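Local coordinates for Cif (Cell cycle inhibiting factor) (Escherichia coli, PDB 3EFY), which deamidates a glutamine side chain of the host ubiquitin-like protein NEDD8, which abolishes cullin-RING ubiquitin ligase activity and inhibits the host cell cycle, at residues 96-99 with 100-103; 174-177 with 178-181. All coordinates share one frame; numbering follows the deposited sequence.

Contact 1: 96-99 with 100-103; sequences KLRF and EDWM
Trp102 N donates to Arg98 O at 3.0 Å and Met103 N to Phe99 O at 2.9 Å, two successive i to i+4 bonds that open the short helix 99-103 with Arg98 at its N-cap position. Arg98 folds its guanidinium back to the start of the helix, where two carboxylates meet it at its edge, near its own plane, in a salt-bridge network. Arg98 NH2 meets Glu100 OE1 nearly straight, at a length (2.5 Å) so short that its exact value is doubtful, whereas Arg98 NH1 reaches Asp101 OD2 weakly at 3.2 Å. Both carboxylates stand steeply to the guanidinium, at 63° for Glu100 and 71° for Asp101. The bend of the arginine chain at chi3 (56°) brings its end toward these acids. A water donates to Asp101 OD2 and accepts from Arg98 N, tying the acid to the N-cap backbone as well. On the buried side, Leu97 CD2 lies 3.6 Å from Trp102 CE3, approaching the indole obliquely, while Trp102 NE1 is bonded to Leu84 O. Leu97 and Trp102 also touch Gln86, a probable active-site residue, consistent with this pair packing beside the catalytic centre. Phe99 takes a CH-pi contact and a Met-aromatic contact from Met103: Met103 CG sits over the centre of the Phe99 ring, 3.4 Å from its centroid, and Met103 SD lies obliquely at 4.3 Å.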
loop_
_atom_site.group_PDB
_atom_site.type_symbol
_atom_site.label_atom_id
_atom_site.label_comp_id
_atom_site.label_asym_id
_atom_site.label_seq_id
_atom_site.Cartn_x
_atom_site.Cartn_y
_atom_site.Cartn_z
ATOM N N LYS A 96 -8.688 18.630 14.519
ATOM C CA LYS A 96 -8.734 17.202 14.172
ATOM C C LYS A 96 -9.677 16.925 13.017
ATOM O O LYS A 96 -10.793 17.443 12.989
ATOM C CB LYS A 96 -9.211 16.309 15.349
ATOM C CG LYS A 96 -9.108 14.812 15.048
ATOM C CD LYS A 96 -9.376 13.878 16.249
ATOM C CE LYS A 96 -9.552 12.413 15.800
ATOM N NZ LYS A 96 -8.263 11.815 15.314
ATOM N N LEU A 97 -9.190 16.123 12.065
ATOM C CA LEU A 97 -9.906 15.762 10.848
ATOM C C LEU A 97 -9.586 14.347 10.389
ATOM O O LEU A 97 -8.435 14.046 10.052
ATOM C CB LEU A 97 -9.520 16.756 9.759
ATOM C CG LEU A 97 -10.040 16.542 8.343
ATOM C CD1 LEU A 97 -11.587 16.749 8.281
ATOM C CD2 LEU A 97 -9.370 17.589 7.434
ATOM N N ARG A 98 -10.577 13.465 10.383
ATOM C CA ARG A 98 -10.390 12.112 9.892
ATOM C C ARG A 98 -10.358 12.123 8.377
ATOM O O ARG A 98 -11.143 12.850 7.737
ATOM C CB ARG A 98 -11.472 11.170 10.391
ATOM C CG ARG A 98 -11.459 11.057 11.930
ATOM C CD ARG A 98 -12.652 10.231 12.435
ATOM N NE ARG A 98 -12.629 8.934 11.789
ATOM C CZ ARG A 98 -13.484 8.516 10.856
ATOM N NH1 ARG A 98 -14.508 9.280 10.455
ATOM N NH2 ARG A 98 -13.313 7.309 10.325
ATOM N N PHE A 99 -9.476 11.326 7.794
ATOM C CA PHE A 99 -9.413 11.201 6.329
ATOM C C PHE A 99 -10.799 10.892 5.763
ATOM O O PHE A 99 -11.233 11.533 4.824
ATOM C CB PHE A 99 -8.426 10.078 5.917
ATOM C CG PHE A 99 -8.235 9.915 4.446
ATOM C CD1 PHE A 99 -7.531 10.845 3.701
ATOM C CD2 PHE A 99 -8.669 8.754 3.801
ATOM C CE1 PHE A 99 -7.298 10.651 2.389
ATOM C CE2 PHE A 99 -8.445 8.568 2.446
ATOM C CZ PHE A 99 -7.757 9.543 1.734
ATOM N N GLU A 100 -11.497 9.936 6.391
ATOM C CA GLU A 100 -12.846 9.540 5.918
ATOM C C GLU A 100 -13.806 10.733 5.793
ATOM O O GLU A 100 -14.505 10.896 4.784
ATOM C CB GLU A 100 -13.436 8.477 6.861
ATOM C CG GLU A 100 -14.802 8.032 6.485
ATOM C CD GLU A 100 -15.302 6.886 7.338
ATOM O OE1 GLU A 100 -14.762 6.631 8.441
ATOM O OE2 GLU A 100 -16.253 6.244 6.882
ATOM N N ASP A 101 -13.788 11.589 6.800
ATOM C CA ASP A 101 -14.680 12.748 6.852
ATOM C C ASP A 101 -14.319 13.790 5.803
ATOM O O ASP A 101 -15.186 14.254 5.056
ATOM C CB ASP A 101 -14.685 13.333 8.239
ATOM C CG ASP A 101 -15.256 12.367 9.277
ATOM O OD1 ASP A 101 -16.127 11.516 8.911
ATOM O OD2 ASP A 101 -14.787 12.419 10.437
ATOM N N TRP A 102 -13.021 14.116 5.695
ATOM C CA TRP A 102 -12.564 15.042 4.679
ATOM C C TRP A 102 -12.960 14.538 3.274
ATOM O O TRP A 102 -13.460 15.311 2.425
ATOM C CB TRP A 102 -11.041 15.236 4.795
ATOM C CG TRP A 102 -10.485 16.175 3.777
ATOM C CD1 TRP A 102 -9.793 15.815 2.641
ATOM C CD2 TRP A 102 -10.630 17.602 3.718
ATOM N NE1 TRP A 102 -9.467 16.935 1.933
ATOM C CE2 TRP A 102 -9.977 18.048 2.553
ATOM C CE3 TRP A 102 -11.256 18.564 4.525
ATOM C CZ2 TRP A 102 -9.939 19.400 2.202
ATOM C CZ3 TRP A 102 -11.170 19.889 4.206
ATOM C CH2 TRP A 102 -10.508 20.318 3.052
ATOM N N MET A 103 -12.698 13.264 3.000
ATOM C CA MET A 103 -12.797 12.739 1.642
ATOM C C MET A 103 -14.247 12.580 1.174
ATOM O O MET A 103 -14.517 12.662 -0.053
ATOM C CB MET A 103 -12.041 11.439 1.478
ATOM C CG MET A 103 -10.530 11.591 1.738
ATOM S SD MET A 103 -9.729 12.614 0.466
ATOM C CE MET A 103 -9.658 11.455 -0.843
HETATM O O HOH W 1 -13.192 14.195 11.366
#

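Contact 2: 174-177 with 178-181; sequences NIEI and IKSL
Four consecutive i to i+4 bonds, from Ile178 N to Asn174 O through Leu181 N to Ile177 O at 2.9 Å, run unbroken across 174-177 and 178-181, making them one continuous stretch of alpha-helix 168-184. On its more exposed side Glu176 and Lys179 form an i to i+3 salt bridge, with NZ 2.9 Å from OE2. The ammonium comes to the syn side of this oxygen, 26° out of the carboxylate plane. Both chains bend to meet, the glutamate at chi2 (-55°) and the lysine at chi3 (-75°), and Lys179 CE also lies close to OE2. A water accepts from Lys179 NZ and lies by Glu176 OE2 at an unreliably short 2.4 Å, closing a small ring with the ion pair. Nearer the backbone, Lys179 CG rests 3.3 Å from Ile175 O, and CE passes obliquely by Ile175 CG2 at 4.0 Å. Ile177 and Leu181 instead lie side by side and point the same way, Ile177 CG2 and Leu181 CD1 4.0 Å apart. With CG1 of Ile178 anti to the backbone N, CG2 falls between that N and the carbonyl carbon, 3.3 Å from Ile175 O. Asn174 ND2 bonds Leu20 O and Asp23 O, joining this helix to the end of helix 10-22, while Ile177 and Leu181 pack on Val12 and Ile17 in helix 10-22 of the second subunit, and Ile178 meets Ile178 of that subunit.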
loop_
_atom_site.group_PDB
_atom_site.type_symbol
_atom_site.label_atom_id
_atom_site.label_comp_id
_atom_site.label_asym_id
_atom_site.label_seq_id
_atom_site.Cartn_x
_atom_site.Cartn_y
_atom_site.Cartn_z
ATOM N N ASN A 174 -4.549 0.439 -7.599
ATOM C CA ASN A 174 -4.211 0.413 -6.181
ATOM C C ASN A 174 -5.384 0.590 -5.215
ATOM O O ASN A 174 -5.372 0.049 -4.117
ATOM C CB ASN A 174 -3.083 1.411 -5.870
ATOM C CG ASN A 174 -1.738 0.962 -6.473
ATOM O OD1 ASN A 174 -1.514 -0.232 -6.693
ATOM N ND2 ASN A 174 -0.854 1.911 -6.733
ATOM N N ILE A 175 -6.407 1.329 -5.635
ATOM C CA ILE A 175 -7.608 1.472 -4.803
ATOM C C ILE A 175 -8.348 0.152 -4.777
ATOM O O ILE A 175 -8.811 -0.255 -3.737
ATOM C CB ILE A 175 -8.515 2.580 -5.281
ATOM C CG1 ILE A 175 -7.863 3.945 -5.022
ATOM C CG2 ILE A 175 -9.890 2.514 -4.539
ATOM C CD1 ILE A 175 -8.523 5.095 -5.760
ATOM N N GLU A 176 -8.435 -0.527 -5.920
ATOM C CA GLU A 176 -9.025 -1.868 -5.916
ATOM C C GLU A 176 -8.287 -2.815 -4.966
ATOM O O GLU A 176 -8.886 -3.598 -4.240
ATOM C CB GLU A 176 -9.127 -2.433 -7.335
ATOM C CG GLU A 176 -10.147 -1.707 -8.182
ATOM C CD GLU A 176 -11.537 -1.673 -7.524
ATOM O OE1 GLU A 176 -12.056 -2.759 -7.147
ATOM O OE2 GLU A 176 -12.105 -0.564 -7.361
ATOM N N ILE A 177 -6.955 -2.743 -4.958
ATOM C CA ILE A 177 -6.182 -3.558 -4.056
ATOM C C ILE A 177 -6.442 -3.239 -2.593
ATOM O O ILE A 177 -6.662 -4.159 -1.786
ATOM C CB ILE A 177 -4.651 -3.455 -4.410
ATOM C CG1 ILE A 177 -4.355 -4.040 -5.792
ATOM C CG2 ILE A 177 -3.835 -4.119 -3.324
ATOM C CD1 ILE A 177 -3.091 -3.426 -6.428
ATOM N N ILE A 178 -6.457 -1.962 -2.218
ATOM C CA ILE A 178 -6.675 -1.612 -0.821
ATOM C C ILE A 178 -8.076 -2.060 -0.327
ATOM O O ILE A 178 -8.192 -2.537 0.806
ATOM C CB ILE A 178 -6.319 -0.131 -0.539
ATOM C CG1 ILE A 178 -6.008 0.100 0.943
ATOM C CG2 ILE A 178 -7.370 0.791 -0.998
ATOM C CD1 ILE A 178 -5.402 1.505 1.223
ATOM N N LYS A 179 -9.075 -1.979 -1.193
ATOM C CA LYS A 179 -10.436 -2.365 -0.797
ATOM C C LYS A 179 -10.464 -3.867 -0.587
ATOM O O LYS A 179 -11.039 -4.344 0.386
ATOM C CB LYS A 179 -11.463 -1.972 -1.858
ATOM C CG LYS A 179 -11.645 -0.493 -1.998
ATOM C CD LYS A 179 -12.870 -0.146 -2.845
ATOM C CE LYS A 179 -12.635 -0.376 -4.292
ATOM N NZ LYS A 179 -13.892 -0.100 -5.103
ATOM N N SER A 180 -9.777 -4.583 -1.477
ATOM C CA SER A 180 -9.681 -6.060 -1.358
ATOM C C SER A 180 -8.966 -6.459 -0.050
ATOM O O SER A 180 -9.432 -7.315 0.730
ATOM C CB SER A 180 -9.023 -6.651 -2.600
ATOM O OG SER A 180 -9.028 -8.051 -2.532
ATOM N N LEU A 181 -7.825 -5.837 0.212
ATOM C CA LEU A 181 -7.069 -6.144 1.390
ATOM C C LEU A 181 -7.869 -5.880 2.656
ATOM O O LEU A 181 -7.874 -6.705 3.572
ATOM C CB LEU A 181 -5.766 -5.333 1.419
ATOM C CG LEU A 181 -4.680 -5.719 0.459
ATOM C CD1 LEU A 181 -3.536 -4.679 0.614
ATOM C CD2 LEU A 181 -4.196 -7.086 0.787
HETATM O O HOH W 2 -12.307 1.742 -6.623
#

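In the fold
This chain, the C-terminal part of a longer protein, carries the Cif-family domain. From the N terminus, helix 10-22 and strand 81-85 precede contact 1, which is local, closes no loop and marks the entry into helix 99-103, beside the probable active site. Contact 2, also local, follows in series along helix 168-184, after strand 159-166, one of the sheet's two edge strands. They neither nest nor cross; their centres lie about 19 Å apart. Helix 10-22 connects their surroundings: Phe99 rests on its Thr13 and Ile17, and the start of contact 2 is fastened to its end. In the dimer, Phe99 packs on Ser180 of the second subunit, bringing one copy's C-terminal helix against the other's helix 99-103.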